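Local coordinates for putative antioxidant defense protein Mlr4105 (Mesorhizobium loti, PDB 3C1L) that probably acts in antioxidant defence with peroxiredoxin activity, as an AhpD-like member of the carboxymuconolactone decarboxylase family, at residues B[126-129]-B[130-134]; B[118-121]-B[122-125]; B[46-49]-B[50-54]; B[143-147]-B[148-152]. All coordinates share one frame; numbering follows the deposited sequence.

Contact 1 of 4, residues B[126-129]-B[130-134]; sequences FAVK and LTEEP
Thr131 turns back on the carbonyl of Ala127 and binds it twice. Its OG1 lies 2.7 Å from Ala127 O and its backbone N 2.9 Å from the same atom. The two donors approach from opposite faces of the carbonyl plane, each tilted 31° from it. The hydroxyl gets there because chi1 of -62° sets OG1 beside the threonine's own backbone N, facing the preceding turn; since it donates to Ala127, it can accept from the amide ND2 of Asn166. Apart from a weak Thr131 N to Val128 O bond, the others run i to i+4. Leu130 N meets Phe126 O at 2.8 Å and almost straight (173°), Glu132 N reaches Val128 O at 2.9 Å, and Glu133 N closes the series on Lys129 O, also at 2.9 Å.

Side-chain contacts run beside this ladder. Val128 CG1 lies alongside the Glu132 carboxylate, 3.6 Å from its CD, both side chains heading the same way. On the next strip Lys129 and Glu133 meet through their aliphatic parts, CG to CG at 4.0 Å, then diverge. Phe126 touches Leu130 more loosely, its ring approached obliquely by the methyl CD2.

The charged ends look outward for their partners: Lys129 NZ takes Asp141 and the carbonyl of Lys136, while Glu132 OE1 pairs with Lys136 of the third subunit. Arg170 of the second subunit binds the carbonyls of Leu130 and Thr131. The arrangement is the C-terminal end of an alpha helix, with a threonine hydroxyl bonded to the carbonyl four residues back, common in helices, and the chain leaving helical angles at Glu133.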
# COMPACT_ATOMS: atom_id res chain seq x y z
N PHE B 126 -18.36 -0.13 -4.35
CA PHE B 126 -17.81 -0.73 -5.57
C PHE B 126 -16.76 0.21 -6.27
O PHE B 126 -15.64 -0.20 -6.62
CB PHE B 126 -18.92 -1.09 -6.51
CG PHE B 126 -18.47 -1.81 -7.73
CD1 PHE B 126 -18.16 -3.17 -7.67
CD2 PHE B 126 -18.40 -1.15 -8.95
CE1 PHE B 126 -17.76 -3.86 -8.80
CE2 PHE B 126 -17.97 -1.83 -10.11
CZ PHE B 126 -17.66 -3.21 -10.04
N ALA B 127 -17.14 1.46 -6.44
CA ALA B 127 -16.24 2.50 -7.02
C ALA B 127 -14.90 2.62 -6.27
O ALA B 127 -13.86 2.78 -6.90
CB ALA B 127 -16.96 3.85 -7.05
N VAL B 128 -14.92 2.59 -4.94
CA VAL B 128 -13.71 2.57 -4.11
C VAL B 128 -12.82 1.38 -4.43
O VAL B 128 -11.64 1.55 -4.71
CB VAL B 128 -13.99 2.52 -2.57
CG1 VAL B 128 -12.73 2.22 -1.83
CG2 VAL B 128 -14.59 3.83 -2.08
N LYS B 129 -13.40 0.19 -4.46
CA LYS B 129 -12.64 -1.04 -4.82
C LYS B 129 -12.11 -1.02 -6.26
O LYS B 129 -10.99 -1.34 -6.51
CB LYS B 129 -13.47 -2.33 -4.60
CG LYS B 129 -12.58 -3.56 -4.67
CD LYS B 129 -13.22 -4.80 -4.25
CE LYS B 129 -12.24 -5.95 -4.39
NZ LYS B 129 -12.94 -7.25 -4.11
N LEU B 130 -12.93 -0.60 -7.20
CA LEU B 130 -12.46 -0.44 -8.59
C LEU B 130 -11.33 0.64 -8.70
O LEU B 130 -10.51 0.57 -9.58
CB LEU B 130 -13.61 -0.06 -9.54
CG LEU B 130 -13.33 -0.21 -11.03
CD1 LEU B 130 -13.06 -1.70 -11.33
CD2 LEU B 130 -14.46 0.30 -11.80
N THR B 131 -11.33 1.62 -7.81
CA THR B 131 -10.29 2.71 -7.82
C THR B 131 -8.99 2.26 -7.17
O THR B 131 -7.88 2.55 -7.67
CB THR B 131 -10.81 3.99 -7.14
OG1 THR B 131 -11.95 4.48 -7.87
CG2 THR B 131 -9.75 5.10 -7.09
N GLU B 132 -9.10 1.54 -6.07
CA GLU B 132 -7.91 1.12 -5.29
C GLU B 132 -7.29 -0.21 -5.70
O GLU B 132 -6.09 -0.42 -5.56
CB GLU B 132 -8.24 1.04 -3.81
CG GLU B 132 -8.72 2.35 -3.18
CD GLU B 132 -9.13 2.20 -1.71
OE1 GLU B 132 -9.35 1.05 -1.18
OE2 GLU B 132 -9.28 3.27 -1.10
N GLU B 133 -8.09 -1.14 -6.15
CA GLU B 133 -7.55 -2.48 -6.41
C GLU B 133 -8.36 -3.15 -7.50
O GLU B 133 -9.14 -4.07 -7.26
CB GLU B 133 -7.45 -3.33 -5.12
CG GLU B 133 -8.62 -3.17 -4.21
CD GLU B 133 -8.45 -3.82 -2.80
OE1 GLU B 133 -7.34 -4.33 -2.46
OE2 GLU B 133 -9.46 -3.83 -2.04
N PRO B 134 -8.22 -2.61 -8.70
CA PRO B 134 -8.95 -3.19 -9.80
C PRO B 134 -8.57 -4.65 -10.11
O PRO B 134 -9.40 -5.38 -10.64
CB PRO B 134 -8.62 -2.24 -10.96
CG PRO B 134 -7.29 -1.61 -10.58
CD PRO B 134 -7.41 -1.44 -9.10

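Contact 2 of 4, residues B[118-121]-B[122-125]; sequences PRQT and AMLE
Thr121 and Glu125, one helical turn apart, run side by side with their side chains pointing the same way. The touch is aliphatic: the methyl CG2 of Thr121 meets the CG methylene of Glu125 at 4.0 Å. Two torsions arrange it. In Thr121 a chi1 of -58° lays CG2 next to the carbonyl carbon and leaves OG1 beside the backbone N, where it bonds to the carbonyl of Ser117. In Glu125, CG folds back beside its own N, 3.2 Å from Thr121 O, and the bend at chi2 (-73°) then turns the carboxylate forward along the helix, away from Thr121.

On another strip the selenomethionine at position 123 starts out extended and bends at chi3 (76°). Its terminal methyl thereby returns toward the preceding turn, with CE of Met123 4.3 Å from Gln120 CB. The amide of Gln120 is engaged in the other direction, OE1 accepting from the backbone N of Ser117. Leu124 leans over the same turn, its CG 3.3 Å from Gln120 O.

Four regular i to i+4 bonds underlie these orientations. Ala122 N to Pro118 O and Glu125 N to Thr121 O both measure 2.9 Å; Met123 N to Arg119 O and Leu124 N to Gln120 O both measure 3.1 Å.

This is the first part of helix 118-132. Gln120, Met123 and Leu124 pack on helix 67-80 through Met72, Asp69 and Ile73, Leu124 also meets Phe111 and Leu116, and the side chains of Arg119 and Ala122 touch the loop after helix 139-147.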
# COMPACT_ATOMS: atom_id res chain seq x y z
N PRO B 118 -28.57 2.32 1.39
CA PRO B 118 -27.84 1.09 1.07
C PRO B 118 -27.44 1.03 -0.40
O PRO B 118 -26.32 0.71 -0.71
CB PRO B 118 -28.87 -0.02 1.41
CG PRO B 118 -29.59 0.51 2.53
CD PRO B 118 -29.75 2.02 2.23
N ARG B 119 -28.34 1.45 -1.29
CA ARG B 119 -28.06 1.55 -2.73
C ARG B 119 -26.83 2.45 -3.01
O ARG B 119 -25.90 2.04 -3.76
CB ARG B 119 -29.28 2.12 -3.42
CG ARG B 119 -29.18 2.31 -4.91
CD ARG B 119 -30.32 3.16 -5.40
NE ARG B 119 -30.00 3.91 -6.60
CZ ARG B 119 -30.19 3.47 -7.84
NH1 ARG B 119 -30.69 2.27 -8.09
NH2 ARG B 119 -29.85 4.25 -8.85
N GLN B 120 -26.83 3.65 -2.44
CA GLN B 120 -25.72 4.60 -2.65
C GLN B 120 -24.41 4.12 -2.05
O GLN B 120 -23.34 4.28 -2.65
CB GLN B 120 -26.06 5.97 -2.08
CG GLN B 120 -27.18 6.70 -2.84
CD GLN B 120 -27.75 7.87 -2.02
OE1 GLN B 120 -27.88 7.80 -0.80
NE2 GLN B 120 -28.12 8.93 -2.71
N THR B 121 -24.49 3.55 -0.85
CA THR B 121 -23.36 2.88 -0.22
C THR B 121 -22.79 1.75 -1.11
O THR B 121 -21.59 1.67 -1.28
CB THR B 121 -23.73 2.38 1.18
OG1 THR B 121 -24.17 3.49 1.97
CG2 THR B 121 -22.56 1.68 1.90
N ALA B 122 -23.62 0.87 -1.64
CA ALA B 122 -23.13 -0.24 -2.42
C ALA B 122 -22.38 0.23 -3.68
O ALA B 122 -21.36 -0.33 -4.05
CB ALA B 122 -24.26 -1.21 -2.78
N MSE B 123 -22.92 1.28 -4.30
CA MSE B 123 -22.40 1.90 -5.49
C MSE B 123 -21.00 2.49 -5.29
O MSE B 123 -20.08 2.24 -6.09
CB MSE B 123 -23.40 3.01 -5.88
CG MSE B 123 -22.98 3.87 -7.03
SE MSE B 123 -24.45 5.06 -7.46
CE MSE B 123 -24.18 6.33 -5.92
N LEU B 124 -20.86 3.21 -4.19
CA LEU B 124 -19.69 3.94 -3.84
C LEU B 124 -18.65 2.97 -3.33
O LEU B 124 -17.49 3.12 -3.63
CB LEU B 124 -20.02 5.04 -2.79
CG LEU B 124 -20.80 6.30 -3.26
CD1 LEU B 124 -20.84 7.41 -2.19
CD2 LEU B 124 -20.26 6.86 -4.55
N GLU B 125 -19.06 1.96 -2.58
CA GLU B 125 -18.09 0.96 -2.15
C GLU B 125 -17.52 0.18 -3.35
O GLU B 125 -16.31 -0.11 -3.38
CB GLU B 125 -18.67 0.01 -1.10
CG GLU B 125 -19.00 0.68 0.27
CD GLU B 125 -17.78 1.03 1.12
OE1 GLU B 125 -16.62 0.88 0.64
OE2 GLU B 125 -17.98 1.47 2.30

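Contact 3 of 4, residues B[46-49]-B[50-54]; sequences KKLR and AFTDI
Arg49 and Asp53 form a salt bridge across one turn of helix, with NH2 of Arg49 3.3 Å from OD1 of Asp53. The nitrogen uses the syn lone pair of that oxygen. Weaker bonds supplement it: Arg49 NE reaches Asp53 OD1 at 3.5 Å, and Arg49 NH2 reaches Asp53 OD2 at 3.4 Å. The carboxylate sits at the guanidinium edge, but the two planes stand 81° apart, so the pair is far from the coplanar, two-pronged form. Bends at chi2 and chi3 (-61° and -55°) curl the arginine forward over Asp53.

The backbone supplies the regular helical bonds. Phe51 N to Lys47 O is short at 2.7 Å, Thr52 N to Leu48 O is 2.9 Å, and Asp53 N to Arg49 O is 3.1 Å; Ala50 N reaches Lys46 O as well.

Van der Waals contact is slighter. The methyl CG2 of Thr52 sits against Leu48 O at 3.2 Å and crosses the leucine side chain near CD1, at 4.2 Å.

Helix 45-60 packs on several neighbours. Leu48, Phe51 and Thr52 meet Leu38 of helix 36-40, Leu48 and Thr52 also touch Thr20 and Tyr23 of helix 18-31, and the Phe51 ring lies nearly parallel to that of Tyr41. Phe51 and Ile54 meet Phe164 of helix 152-175, while Lys47 pairs with Asp57 of the second subunit and Ala50 packs on Ile54 of the same neighbour.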
# COMPACT_ATOMS: atom_id res chain seq x y z
N LYS B 46 -10.88 17.80 -32.78
CA LYS B 46 -11.07 16.36 -32.91
C LYS B 46 -11.15 15.74 -31.54
O LYS B 46 -12.05 14.97 -31.24
CB LYS B 46 -9.88 15.75 -33.68
CG LYS B 46 -10.14 14.45 -34.41
CD LYS B 46 -9.42 14.43 -35.78
CE LYS B 46 -9.94 13.28 -36.69
NZ LYS B 46 -9.39 13.29 -38.11
N LYS B 47 -10.18 16.11 -30.71
CA LYS B 47 -10.11 15.67 -29.35
C LYS B 47 -11.26 16.26 -28.50
O LYS B 47 -11.92 15.55 -27.76
CB LYS B 47 -8.75 16.07 -28.76
CG LYS B 47 -7.54 15.51 -29.49
CD LYS B 47 -6.30 15.50 -28.58
CE LYS B 47 -5.02 15.02 -29.26
NZ LYS B 47 -5.21 14.10 -30.40
N LEU B 48 -11.49 17.56 -28.61
CA LEU B 48 -12.55 18.25 -27.88
C LEU B 48 -13.88 17.56 -28.12
O LEU B 48 -14.58 17.22 -27.19
CB LEU B 48 -12.60 19.73 -28.31
CG LEU B 48 -13.58 20.71 -27.66
CD1 LEU B 48 -13.35 20.80 -26.15
CD2 LEU B 48 -13.44 22.12 -28.31
N ARG B 49 -14.23 17.34 -29.38
CA ARG B 49 -15.44 16.60 -29.70
C ARG B 49 -15.46 15.21 -29.09
O ARG B 49 -16.50 14.76 -28.68
CB ARG B 49 -15.65 16.47 -31.21
CG ARG B 49 -16.51 17.57 -31.81
CD ARG B 49 -17.94 17.61 -31.23
NE ARG B 49 -18.63 16.33 -31.33
CZ ARG B 49 -19.39 15.95 -32.36
NH1 ARG B 49 -19.56 16.75 -33.42
NH2 ARG B 49 -19.98 14.75 -32.35
N ALA B 50 -14.33 14.50 -29.09
CA ALA B 50 -14.26 13.18 -28.49
C ALA B 50 -14.57 13.31 -27.01
O ALA B 50 -15.41 12.58 -26.45
CB ALA B 50 -12.86 12.56 -28.68
N PHE B 51 -13.89 14.27 -26.37
CA PHE B 51 -14.08 14.48 -24.94
C PHE B 51 -15.55 14.76 -24.64
O PHE B 51 -16.10 14.10 -23.81
CB PHE B 51 -13.23 15.61 -24.39
CG PHE B 51 -13.54 15.93 -22.96
CD1 PHE B 51 -13.05 15.13 -21.93
CD2 PHE B 51 -14.36 16.98 -22.63
CE1 PHE B 51 -13.37 15.39 -20.61
CE2 PHE B 51 -14.70 17.23 -21.29
CZ PHE B 51 -14.18 16.43 -20.29
N THR B 52 -16.16 15.73 -25.31
CA THR B 52 -17.50 16.17 -24.92
C THR B 52 -18.56 15.07 -25.17
O THR B 52 -19.46 14.92 -24.36
CB THR B 52 -17.95 17.54 -25.58
OG1 THR B 52 -18.26 17.34 -26.95
CG2 THR B 52 -16.88 18.64 -25.46
N ASP B 53 -18.41 14.31 -26.27
CA ASP B 53 -19.23 13.13 -26.57
C ASP B 53 -19.24 12.12 -25.44
O ASP B 53 -20.32 11.74 -25.01
CB ASP B 53 -18.71 12.38 -27.83
CG ASP B 53 -19.06 13.07 -29.13
OD1 ASP B 53 -19.98 13.93 -29.20
OD2 ASP B 53 -18.39 12.72 -30.13
N ILE B 54 -18.04 11.67 -24.99
CA ILE B 54 -17.92 10.70 -23.90
C ILE B 54 -18.43 11.30 -22.61
O ILE B 54 -19.07 10.61 -21.85
CB ILE B 54 -16.47 10.23 -23.57
CG1 ILE B 54 -15.83 9.54 -24.75
CG2 ILE B 54 -16.48 9.13 -22.50
CD1 ILE B 54 -16.19 8.05 -24.82

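Contact 4 of 4, residues B[143-147]-B[148-152]; sequences AALRK and AGFSD
Asp152 OD1 is held side-on by two nitrogens of Arg146, NE at 3.0 Å and NH2 at 3.2 Å. Both approach on the syn side, and a weak bond from Arg146 NH2 to Asp152 OD2 adds to the grip. With CG beside its own N (chi1 -67°), the extended arginine chain reaches Asp152. The planes are inclined 50° to each other. NH1 of the arginine pairs with Glu139, and Asp152 OD2 accepts from the backbone of Asp10 of the second subunit, which extends the polar chain.

Between the two residues the helix ends in a Schellman motif. Phe150 N bonds to Leu145 O at 3.2 Å, and Gly149 N to Arg146 O at 3.0 Å, the latter from above the carbonyl plane. Gly149 makes the turn with a phi of 106°. The Phe150 ring brings its edge to Leu145 O, with CD2 of Phe150 3.4 Å from that oxygen, and the same ring carbon is 3.8 Å from Leu145 CD2.

The turn links helix 139-147 to helix 152-175, with Ser151 as N-cap of the latter. Leu145 and Phe150 are wedged between helix 118-132 and Ile155 and Ile158 of helix 152-175.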
# COMPACT_ATOMS: atom_id res chain seq x y z
N ALA B 143 -22.24 -9.32 -7.64
CA ALA B 143 -23.32 -9.92 -6.89
C ALA B 143 -23.82 -8.95 -5.82
O ALA B 143 -25.02 -8.78 -5.67
CB ALA B 143 -22.85 -11.23 -6.26
N ALA B 144 -22.91 -8.28 -5.12
CA ALA B 144 -23.31 -7.32 -4.07
C ALA B 144 -24.05 -6.10 -4.67
O ALA B 144 -25.02 -5.64 -4.08
CB ALA B 144 -22.10 -6.90 -3.25
N LEU B 145 -23.66 -5.60 -5.85
CA LEU B 145 -24.43 -4.55 -6.52
C LEU B 145 -25.83 -5.05 -6.87
O LEU B 145 -26.83 -4.31 -6.72
CB LEU B 145 -23.74 -4.02 -7.79
CG LEU B 145 -22.49 -3.14 -7.58
CD1 LEU B 145 -21.72 -2.80 -8.92
CD2 LEU B 145 -22.82 -1.91 -6.83
N ARG B 146 -25.92 -6.27 -7.38
CA ARG B 146 -27.23 -6.86 -7.65
C ARG B 146 -28.12 -6.97 -6.43
O ARG B 146 -29.30 -6.67 -6.51
CB ARG B 146 -27.13 -8.20 -8.31
CG ARG B 146 -26.56 -8.17 -9.70
CD ARG B 146 -26.86 -9.48 -10.37
NE ARG B 146 -26.15 -9.56 -11.62
CZ ARG B 146 -24.94 -10.07 -11.78
NH1 ARG B 146 -24.28 -10.66 -10.77
NH2 ARG B 146 -24.39 -10.03 -12.97
N LYS B 147 -27.57 -7.38 -5.29
CA LYS B 147 -28.31 -7.35 -4.01
C LYS B 147 -28.81 -5.94 -3.64
O LYS B 147 -29.81 -5.81 -2.94
CB LYS B 147 -27.44 -7.88 -2.85
CG LYS B 147 -27.06 -9.28 -3.00
CD LYS B 147 -26.37 -9.86 -1.76
CE LYS B 147 -25.80 -11.24 -2.13
NZ LYS B 147 -25.24 -12.03 -0.98
N ALA B 148 -28.11 -4.89 -4.08
CA ALA B 148 -28.53 -3.51 -3.79
C ALA B 148 -29.59 -3.00 -4.80
O ALA B 148 -30.09 -1.87 -4.68
CB ALA B 148 -27.31 -2.61 -3.76
N GLY B 149 -29.94 -3.84 -5.79
CA GLY B 149 -31.02 -3.56 -6.74
C GLY B 149 -30.57 -3.16 -8.16
O GLY B 149 -31.40 -2.90 -9.02
N PHE B 150 -29.26 -3.17 -8.43
CA PHE B 150 -28.74 -2.64 -9.71
C PHE B 150 -28.87 -3.69 -10.80
O PHE B 150 -28.68 -4.88 -10.54
CB PHE B 150 -27.29 -2.21 -9.58
CG PHE B 150 -27.10 -0.95 -8.77
CD1 PHE B 150 -27.58 0.27 -9.24
CD2 PHE B 150 -26.44 -0.99 -7.53
CE1 PHE B 150 -27.39 1.43 -8.49
CE2 PHE B 150 -26.26 0.14 -6.79
CZ PHE B 150 -26.74 1.37 -7.27
N SER B 151 -29.25 -3.25 -12.00
CA SER B 151 -29.30 -4.13 -13.18
C SER B 151 -27.90 -4.29 -13.73
O SER B 151 -27.00 -3.54 -13.38
CB SER B 151 -30.16 -3.53 -14.27
OG SER B 151 -29.53 -2.35 -14.75
N ASP B 152 -27.70 -5.23 -14.64
CA ASP B 152 -26.40 -5.32 -15.31
C ASP B 152 -26.05 -4.04 -16.10
O ASP B 152 -24.87 -3.64 -16.17
CB ASP B 152 -26.32 -6.59 -16.15
CG ASP B 152 -26.10 -7.83 -15.27
OD1 ASP B 152 -26.25 -7.71 -14.02
OD2 ASP B 152 -25.76 -8.91 -15.81

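Overall arrangement
Contacts 1 and 2 are successive parts of helix 118-132, their centres 13 Å apart, and contact 4 lies against both. Its centre is about 10 Å from that of contact 2, where Ala122 CB meets Ala148 CB at 3.5 Å, and about 16 Å from that of contact 1, where Phe126 CG meets Leu145 CD1 at 3.6 Å. Contact 3 stands apart, its nearest atoms about 14 Å from contact 1 and about 16 Å from contacts 2 and 4, on the opposite side of the chain's centre from contact 2. Contacts 1, 3 and 4 all touch the second subunit. Side chains of contacts 1, 2 and 3 come close to bound PEG, probably from the crystallisation liquor.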